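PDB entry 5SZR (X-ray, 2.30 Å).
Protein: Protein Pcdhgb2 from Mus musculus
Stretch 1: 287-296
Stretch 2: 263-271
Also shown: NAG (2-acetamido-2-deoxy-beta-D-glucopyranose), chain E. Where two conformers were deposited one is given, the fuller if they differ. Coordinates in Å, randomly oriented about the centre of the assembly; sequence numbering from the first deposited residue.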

# COMPACT_ATOMS: atom_id res chain seq x y z
N GLN A 287 6.96 36.99 -24.65
CA GLN A 287 5.69 37.42 -24.08
C GLN A 287 5.55 37.00 -22.62
O GLN A 287 5.12 37.80 -21.79
CB GLN A 287 4.53 36.87 -24.91
CG GLN A 287 4.35 37.55 -26.26
CD GLN A 287 4.11 39.05 -26.13
OE1 GLN A 287 3.30 39.49 -25.31
NE2 GLN A 287 4.82 39.84 -26.93
N LEU A 288 5.90 35.76 -22.29
CA LEU A 288 5.74 35.26 -20.93
C LEU A 288 6.88 34.32 -20.59
O LEU A 288 7.13 33.34 -21.30
CB LEU A 288 4.39 34.53 -20.77
CG LEU A 288 4.03 34.01 -19.38
CD1 LEU A 288 3.97 35.15 -18.37
CD2 LEU A 288 2.70 33.28 -19.45
N ARG A 289 7.58 34.62 -19.49
CA ARG A 289 8.72 33.83 -19.08
C ARG A 289 8.35 32.67 -18.17
O ARG A 289 9.09 31.68 -18.12
CB ARG A 289 9.75 34.72 -18.37
CG ARG A 289 10.38 35.77 -19.29
CD ARG A 289 10.71 37.05 -18.54
NE ARG A 289 12.01 37.01 -17.88
CZ ARG A 289 13.05 37.77 -18.24
NH1 ARG A 289 12.93 38.62 -19.25
NH2 ARG A 289 14.19 37.68 -17.59
N SER A 290 7.22 32.75 -17.47
CA SER A 290 6.89 31.76 -16.45
C SER A 290 5.41 31.87 -16.10
O SER A 290 4.81 32.94 -16.19
CB SER A 290 7.75 31.96 -15.20
OG SER A 290 7.48 30.97 -14.23
N PHE A 291 4.82 30.73 -15.71
CA PHE A 291 3.47 30.73 -15.17
C PHE A 291 3.33 29.61 -14.15
O PHE A 291 4.07 28.63 -14.16
CB PHE A 291 2.40 30.61 -16.27
CG PHE A 291 2.53 29.38 -17.12
CD1 PHE A 291 1.80 28.24 -16.83
CD2 PHE A 291 3.35 29.38 -18.24
CE1 PHE A 291 1.91 27.11 -17.61
CE2 PHE A 291 3.46 28.25 -19.03
CZ PHE A 291 2.74 27.12 -18.72
N GLN A 292 2.35 29.78 -13.26
CA GLN A 292 2.13 28.86 -12.15
C GLN A 292 0.84 28.08 -12.35
O GLN A 292 -0.11 28.55 -12.99
CB GLN A 292 2.09 29.61 -10.82
CG GLN A 292 3.32 29.38 -9.97
CD GLN A 292 3.44 30.36 -8.83
OE1 GLN A 292 3.00 31.51 -8.92
NE2 GLN A 292 4.06 29.93 -7.73
N LEU A 293 0.81 26.88 -11.77
CA LEU A 293 -0.22 25.90 -12.05
C LEU A 293 -0.44 25.06 -10.80
O LEU A 293 0.53 24.68 -10.13
CB LEU A 293 0.21 25.01 -13.23
CG LEU A 293 -0.83 24.25 -14.04
CD1 LEU A 293 -1.72 25.23 -14.77
CD2 LEU A 293 -0.13 23.31 -15.01
N THR A 294 -1.70 24.76 -10.50
CA THR A 294 -2.04 23.88 -9.38
C THR A 294 -2.82 22.68 -9.90
O THR A 294 -3.94 22.83 -10.40
CB THR A 294 -2.84 24.62 -8.31
OG1 THR A 294 -2.00 25.58 -7.66
CG2 THR A 294 -3.36 23.63 -7.27
N LEU A 295 -2.23 21.50 -9.78
CA LEU A 295 -2.87 20.26 -10.20
C LEU A 295 -3.43 19.52 -8.99
O LEU A 295 -3.03 19.75 -7.85
CB LEU A 295 -1.88 19.36 -10.96
CG LEU A 295 -1.26 19.97 -12.22
CD1 LEU A 295 0.07 20.63 -11.89
CD2 LEU A 295 -1.09 18.92 -13.31
N GLN A 296 -4.37 18.61 -9.25
CA GLN A 296 -5.03 17.85 -8.20
C GLN A 296 -5.09 16.38 -8.58
O GLN A 296 -5.41 16.04 -9.73
CB GLN A 296 -6.44 18.37 -7.94
CG GLN A 296 -7.22 17.51 -6.96
CD GLN A 296 -8.61 18.03 -6.67
OE1 GLN A 296 -8.81 18.82 -5.75
NE2 GLN A 296 -9.59 17.61 -7.47
C1 NAG E . -7.27 21.02 -3.27
C2 NAG E . -8.16 20.59 -2.13
C3 NAG E . -9.60 20.44 -2.63
C4 NAG E . -10.04 21.72 -3.34
C5 NAG E . -9.00 22.16 -4.38
C6 NAG E . -9.28 23.51 -5.00
C7 NAG E . -6.92 19.30 -0.45
C8 NAG E . -6.53 17.94 0.04
N2 NAG E . -7.70 19.34 -1.53
O3 NAG E . -10.47 20.14 -1.55
O4 NAG E . -11.29 21.50 -4.00
O5 NAG E . -7.71 22.25 -3.77
O6 NAG E . -10.60 23.95 -4.73
O7 NAG E . -6.55 20.32 0.13
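Stretch 2 263-271: ALSSFVSVN

The centre of the contact is Val268, which places its two methyl groups against two residues of stretch 1. Its CG2 lies 3.6 Å from CD1 of Leu293, and its CG1 lies 3.7 Å from CZ of Phe291, approaching that ring at the edge, near its plane. With chi1 at -69° (m) and CA-to-CB directed toward stretch 1, the branched side chain reaches both neighbours at once; it also has the largest covered area of any residue here, 53 Å². Leu293, in the t rotamer, carries a second contact on the same methyl: its CD1 is 3.8 Å from CD2 of Leu264. The CA-to-CB bond of Leu264 points sideways, and it is the end of the side chain that comes nearer to stretch 1.

The face of the Phe291 ring receives the edge of Phe267. The centroids are 6.0 Å apart and the planes meet at 70°, an edge-to-face arrangement. Beyond it, CE1 of Phe267 comes within 4.1 Å of CD2 of Leu288, which extends the apolar surface into the loop before the strand of stretch 1. At the other end, CD2 of Leu295 meets CG2 of Val270 at 4.1 Å.

The backbone geometry agrees with these pairs. Residues 290-296 form a strand, 268-270 a short one, and their N-to-C directions differ by 15°, so the strands run nearly parallel, with a signed crossing angle of -15°. The axes approach no closer than 9.7 Å, and the nearest CA atoms are 9.8 Å apart for Phe291 and Phe267, 9.0 Å for Leu293 and Val268, and 8.5 Å for Leu295 and Val270. Such spacing is too wide for strands paired in one sheet; it suits layers packed through side chains, and no hydrogen bond crosses between the stretches. The total buried surface is 292 Å².

Ahead of its strand, stretch 2 has helical phi/psi at 264-266. Leu264 O accepts from Phe267 N at 3.0 Å and from Val268 N at 3.3 Å, tying the turn to the start of the strand.

The polar residues lie outside this apolar contact. In stretch 1, Ser290, Gln292, Thr294 and Gln296 alternate with the apolar residues and make no contact with stretch 2; the side chain of Gln296 instead lies beside the NAG. In stretch 2, the CA-to-CB bond of Ser269, between Val268 and Val270, points away from stretch 1, while Ser266 OG is hydrogen-bonded elsewhere in the structure.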

# COMPACT_ATOMS: atom_id res chain seq x y z
N ALA A 263 -8.29 31.51 -20.49
CA ALA A 263 -7.22 31.12 -21.39
C ALA A 263 -6.36 29.99 -20.84
O ALA A 263 -5.37 29.61 -21.49
CB ALA A 263 -6.33 32.32 -21.72
N LEU A 264 -6.70 29.44 -19.68
CA LEU A 264 -5.89 28.37 -19.09
C LEU A 264 -5.83 27.16 -20.00
O LEU A 264 -4.75 26.60 -20.24
CB LEU A 264 -6.44 27.99 -17.71
CG LEU A 264 -5.71 26.96 -16.84
CD1 LEU A 264 -6.21 25.55 -17.09
CD2 LEU A 264 -4.20 27.04 -17.03
N SER A 265 -6.98 26.74 -20.53
CA SER A 265 -7.01 25.59 -21.43
C SER A 265 -6.16 25.83 -22.67
O SER A 265 -5.66 24.87 -23.27
CB SER A 265 -8.45 25.27 -21.82
OG SER A 265 -8.52 24.17 -22.70
N SER A 266 -5.98 27.09 -23.06
CA SER A 266 -5.19 27.42 -24.23
C SER A 266 -3.69 27.28 -23.99
O SER A 266 -2.92 27.34 -24.96
CB SER A 266 -5.51 28.84 -24.69
OG SER A 266 -4.74 29.18 -25.83
N PHE A 267 -3.25 27.09 -22.75
CA PHE A 267 -1.84 26.96 -22.43
C PHE A 267 -1.44 25.52 -22.11
O PHE A 267 -0.55 24.95 -22.76
CB PHE A 267 -1.47 27.86 -21.25
CG PHE A 267 -1.23 29.29 -21.63
CD1 PHE A 267 0.06 29.82 -21.62
CD2 PHE A 267 -2.27 30.11 -22.02
CE1 PHE A 267 0.28 31.13 -21.98
CE2 PHE A 267 -2.05 31.42 -22.38
CZ PHE A 267 -0.77 31.94 -22.36
N VAL A 268 -2.08 24.91 -21.11
CA VAL A 268 -1.69 23.59 -20.63
C VAL A 268 -2.93 22.78 -20.29
O VAL A 268 -3.99 23.32 -19.96
CB VAL A 268 -0.76 23.68 -19.40
CG1 VAL A 268 0.60 24.25 -19.80
CG2 VAL A 268 -1.40 24.54 -18.32
N SER A 269 -2.78 21.46 -20.39
CA SER A 269 -3.78 20.51 -19.94
C SER A 269 -3.05 19.32 -19.34
O SER A 269 -1.83 19.17 -19.50
CB SER A 269 -4.70 20.06 -21.07
OG SER A 269 -3.99 19.27 -22.01
N VAL A 270 -3.79 18.46 -18.66
CA VAL A 270 -3.24 17.22 -18.13
C VAL A 270 -4.17 16.07 -18.51
O VAL A 270 -5.40 16.22 -18.49
CB VAL A 270 -3.03 17.29 -16.60
CG1 VAL A 270 -4.36 17.29 -15.85
CG2 VAL A 270 -2.14 16.15 -16.13
N ASN A 271 -3.58 14.96 -18.92
CA ASN A 271 -4.36 13.76 -19.19
C ASN A 271 -4.83 13.16 -17.87
O ASN A 271 -4.02 12.92 -16.97
CB ASN A 271 -3.53 12.75 -19.98
CG ASN A 271 -4.32 11.51 -20.34
OD1 ASN A 271 -4.52 10.62 -19.51
ND2 ASN A 271 -4.77 11.43 -21.59